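Local atomic coordinates of folylpolyglutamate synthase/dihydrofolate synthase (PDB entry 1O5Z), a protein that probably catalyses the ATP-dependent addition of L-glutamate to dihydropteroate and to tetrahydrofolyl-polyglutamates, as members of the folylpolyglutamate synthase family do. Residues Val31-Leu41 / Ile127-Val135. Sequence-based numbering, arbitrary orientation.
Sequences VKPGLERISML and IFSPSFFEV
R37, in the first turn of helix 36-44, reaches across to E134 at the start of helix 132-146, and each atom of its side chain from CB outward has a neighbour. CB lies 3.4 Å from E134 OE1. CG passes the carbonyl oxygen of I127, and CD rests 3.1 Å from S129 O. The bend at CG-CD (chi3 -58°) then brings the guanidinium side-on to the carboxylate, their planes 27° apart. NE points to the syn lone pair of E134 OE1 (2.9 Å, 163° at the hydrogen), and NH1 meets E134 OE2 at the same distance, less straight and tilted from both planes. NH1 and NH2 together grip K32 O end-on, tying the loop before helix 36-44 to the salt bridge.

E134 is buried and heavily engaged. OE1 also accepts S131 N from above the carboxylate plane while S131 OG takes E134 N, a capping box at the helix N-terminus; S131 CB meets V31. Two waters link OE2 to G34 O, one of them also accepting from I38 N.

Alongside, M40 lays SD and CE obliquely against the F128 ring, a Met-aromatic contact with SD 4.6 Å from the centroid, while L41 CD2 packs on P130 CB; L119 and L122 of helix 105-122 adjoin this patch, where 127-135 belongs to the Mur ligase middle domain. A third water joins R37 O to F128 O.

A leucine in place of R37 would probably leave the buried E134 carboxylate without its countercharge and K32 O without both guanidinium donors. The ion pair shares OE1 with the capping box and so joins the starts of the two helices through one carboxylate, whose negative charge the arginine and the N-terminus of helix 132-146 are both likely to stabilise.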
# COMPACT_ATOMS: atom_id res chain seq x y z
N VAL A 31 -13.44 -18.42 -0.26
CA VAL A 31 -13.88 -17.51 -1.37
C VAL A 31 -13.44 -18.02 -2.78
O VAL A 31 -12.25 -18.06 -3.08
CB VAL A 31 -13.39 -16.04 -1.21
CG1 VAL A 31 -13.84 -15.16 -2.41
CG2 VAL A 31 -13.83 -15.40 0.17
N LYS A 32 -14.41 -18.38 -3.64
CA LYS A 32 -14.09 -18.94 -4.95
C LYS A 32 -13.61 -17.77 -5.77
O LYS A 32 -14.19 -16.72 -5.71
CB LYS A 32 -15.30 -19.52 -5.63
CG LYS A 32 -16.21 -20.34 -4.76
CD LYS A 32 -15.70 -21.70 -4.56
CE LYS A 32 -16.74 -22.56 -3.94
NZ LYS A 32 -16.34 -23.97 -4.20
N PRO A 33 -12.59 -17.91 -6.58
CA PRO A 33 -12.16 -16.74 -7.32
C PRO A 33 -13.09 -16.44 -8.51
O PRO A 33 -13.81 -17.31 -8.96
CB PRO A 33 -10.76 -17.11 -7.77
CG PRO A 33 -10.50 -18.46 -7.19
CD PRO A 33 -11.83 -19.11 -6.96
N GLY A 34 -13.08 -15.20 -8.99
CA GLY A 34 -13.89 -14.78 -10.12
C GLY A 34 -14.26 -13.31 -10.03
O GLY A 34 -14.11 -12.70 -8.99
N LEU A 35 -14.74 -12.77 -11.15
CA LEU A 35 -15.30 -11.41 -11.22
C LEU A 35 -16.86 -11.40 -11.21
O LEU A 35 -17.48 -10.34 -11.33
CB LEU A 35 -14.81 -10.69 -12.46
CG LEU A 35 -13.31 -10.41 -12.48
CD1 LEU A 35 -12.97 -9.72 -13.76
CD2 LEU A 35 -12.88 -9.59 -11.35
N GLU A 36 -17.46 -12.57 -11.02
CA GLU A 36 -18.90 -12.73 -11.14
C GLU A 36 -19.64 -12.05 -10.02
O GLU A 36 -20.58 -11.30 -10.28
CB GLU A 36 -19.30 -14.20 -11.20
CG GLU A 36 -18.94 -14.87 -12.50
CD GLU A 36 -17.47 -15.24 -12.55
OE1 GLU A 36 -16.99 -15.80 -11.55
OE2 GLU A 36 -16.83 -14.97 -13.58
N ARG A 37 -19.23 -12.28 -8.78
CA ARG A 37 -19.89 -11.60 -7.65
C ARG A 37 -19.72 -10.08 -7.64
O ARG A 37 -20.65 -9.36 -7.31
CB ARG A 37 -19.45 -12.18 -6.32
CG ARG A 37 -19.77 -13.65 -6.12
CD ARG A 37 -19.26 -14.15 -4.76
NE ARG A 37 -17.82 -13.93 -4.70
CZ ARG A 37 -16.88 -14.77 -5.15
NH1 ARG A 37 -15.60 -14.41 -5.10
NH2 ARG A 37 -17.16 -16.00 -5.56
N ILE A 38 -18.54 -9.58 -8.00
CA ILE A 38 -18.27 -8.14 -7.97
C ILE A 38 -19.02 -7.46 -9.12
O ILE A 38 -19.55 -6.37 -8.98
CB ILE A 38 -16.72 -7.82 -8.01
CG1 ILE A 38 -16.46 -6.30 -7.93
CG2 ILE A 38 -16.07 -8.38 -9.29
CD1 ILE A 38 -16.95 -5.62 -6.66
N SER A 39 -19.04 -8.09 -10.28
CA SER A 39 -19.79 -7.58 -11.41
C SER A 39 -21.31 -7.46 -11.11
O SER A 39 -21.94 -6.46 -11.42
CB SER A 39 -19.56 -8.44 -12.63
OG SER A 39 -18.20 -8.47 -12.96
N MET A 40 -21.86 -8.47 -10.46
CA MET A 40 -23.26 -8.44 -10.05
C MET A 40 -23.54 -7.40 -8.96
O MET A 40 -24.52 -6.69 -9.01
CB MET A 40 -23.65 -9.84 -9.57
CG MET A 40 -25.10 -10.05 -9.24
SD MET A 40 -25.47 -11.73 -8.64
CE MET A 40 -24.46 -12.68 -9.80
N LEU A 41 -22.72 -7.32 -7.94
CA LEU A 41 -22.89 -6.27 -6.93
C LEU A 41 -22.91 -4.88 -7.56
O LEU A 41 -23.86 -4.12 -7.38
CB LEU A 41 -21.78 -6.34 -5.88
CG LEU A 41 -21.69 -5.32 -4.75
CD1 LEU A 41 -23.03 -5.20 -4.04
CD2 LEU A 41 -20.60 -5.71 -3.77
N ILE A 127 -23.21 -18.54 -3.24
CA ILE A 127 -22.62 -18.33 -4.57
C ILE A 127 -22.66 -16.89 -5.02
O ILE A 127 -21.84 -16.50 -5.85
CB ILE A 127 -23.23 -19.27 -5.69
CG1 ILE A 127 -24.76 -19.15 -5.77
CG2 ILE A 127 -22.76 -20.72 -5.48
CD1 ILE A 127 -25.36 -20.03 -6.78
N PHE A 128 -23.60 -16.10 -4.46
CA PHE A 128 -23.74 -14.69 -4.84
C PHE A 128 -23.18 -13.74 -3.80
O PHE A 128 -22.99 -12.55 -4.09
CB PHE A 128 -25.19 -14.33 -5.13
CG PHE A 128 -25.83 -15.18 -6.21
CD1 PHE A 128 -27.00 -15.87 -5.96
CD2 PHE A 128 -25.23 -15.30 -7.45
CE1 PHE A 128 -27.59 -16.67 -6.94
CE2 PHE A 128 -25.79 -16.08 -8.43
CZ PHE A 128 -26.98 -16.77 -8.18
N SER A 129 -22.88 -14.24 -2.62
CA SER A 129 -22.47 -13.39 -1.52
C SER A 129 -21.10 -12.76 -1.74
O SER A 129 -20.13 -13.48 -1.88
CB SER A 129 -22.46 -14.22 -0.25
OG SER A 129 -22.28 -13.39 0.86
N PRO A 130 -20.96 -11.43 -1.76
CA PRO A 130 -19.65 -10.85 -2.04
C PRO A 130 -18.69 -11.00 -0.85
O PRO A 130 -19.12 -11.04 0.29
CB PRO A 130 -20.00 -9.39 -2.35
CG PRO A 130 -21.17 -9.11 -1.60
CD PRO A 130 -21.96 -10.36 -1.54
N SER A 131 -17.41 -11.13 -1.13
CA SER A 131 -16.38 -11.28 -0.10
C SER A 131 -16.14 -9.93 0.56
O SER A 131 -16.64 -8.91 0.09
CB SER A 131 -15.06 -11.78 -0.73
OG SER A 131 -14.51 -10.80 -1.62
N PHE A 132 -15.36 -9.90 1.62
CA PHE A 132 -14.94 -8.65 2.22
C PHE A 132 -14.45 -7.64 1.20
O PHE A 132 -14.91 -6.48 1.11
CB PHE A 132 -13.81 -8.93 3.23
CG PHE A 132 -13.14 -7.71 3.74
CD1 PHE A 132 -13.77 -6.89 4.67
CD2 PHE A 132 -11.86 -7.34 3.25
CE1 PHE A 132 -13.15 -5.73 5.12
CE2 PHE A 132 -11.26 -6.18 3.70
CZ PHE A 132 -11.90 -5.39 4.65
N PHE A 133 -13.47 -8.08 0.43
CA PHE A 133 -12.80 -7.19 -0.53
C PHE A 133 -13.73 -6.76 -1.64
O PHE A 133 -13.69 -5.64 -2.13
CB PHE A 133 -11.55 -7.86 -1.12
CG PHE A 133 -10.69 -6.90 -1.90
CD1 PHE A 133 -10.05 -5.85 -1.26
CD2 PHE A 133 -10.59 -7.01 -3.28
CE1 PHE A 133 -9.28 -4.95 -1.99
CE2 PHE A 133 -9.85 -6.08 -4.01
CZ PHE A 133 -9.20 -5.07 -3.38
N GLU A 134 -14.59 -7.65 -2.06
CA GLU A 134 -15.60 -7.29 -3.03
C GLU A 134 -16.48 -6.20 -2.50
O GLU A 134 -16.74 -5.22 -3.19
CB GLU A 134 -16.42 -8.53 -3.41
CG GLU A 134 -15.53 -9.44 -4.29
CD GLU A 134 -16.10 -10.80 -4.55
OE1 GLU A 134 -17.17 -11.17 -3.98
OE2 GLU A 134 -15.42 -11.50 -5.33
N VAL A 135 -16.94 -6.34 -1.26
CA VAL A 135 -17.83 -5.32 -0.69
C VAL A 135 -17.12 -3.95 -0.57
O VAL A 135 -17.64 -2.92 -0.97
CB VAL A 135 -18.37 -5.76 0.65
CG1 VAL A 135 -19.18 -4.61 1.29
CG2 VAL A 135 -19.28 -6.92 0.46
O HOH W 1 -16.37 -11.60 -7.84
O HOH W 2 -13.31 -10.53 -7.01
O HOH W 3 -22.05 -10.43 -5.17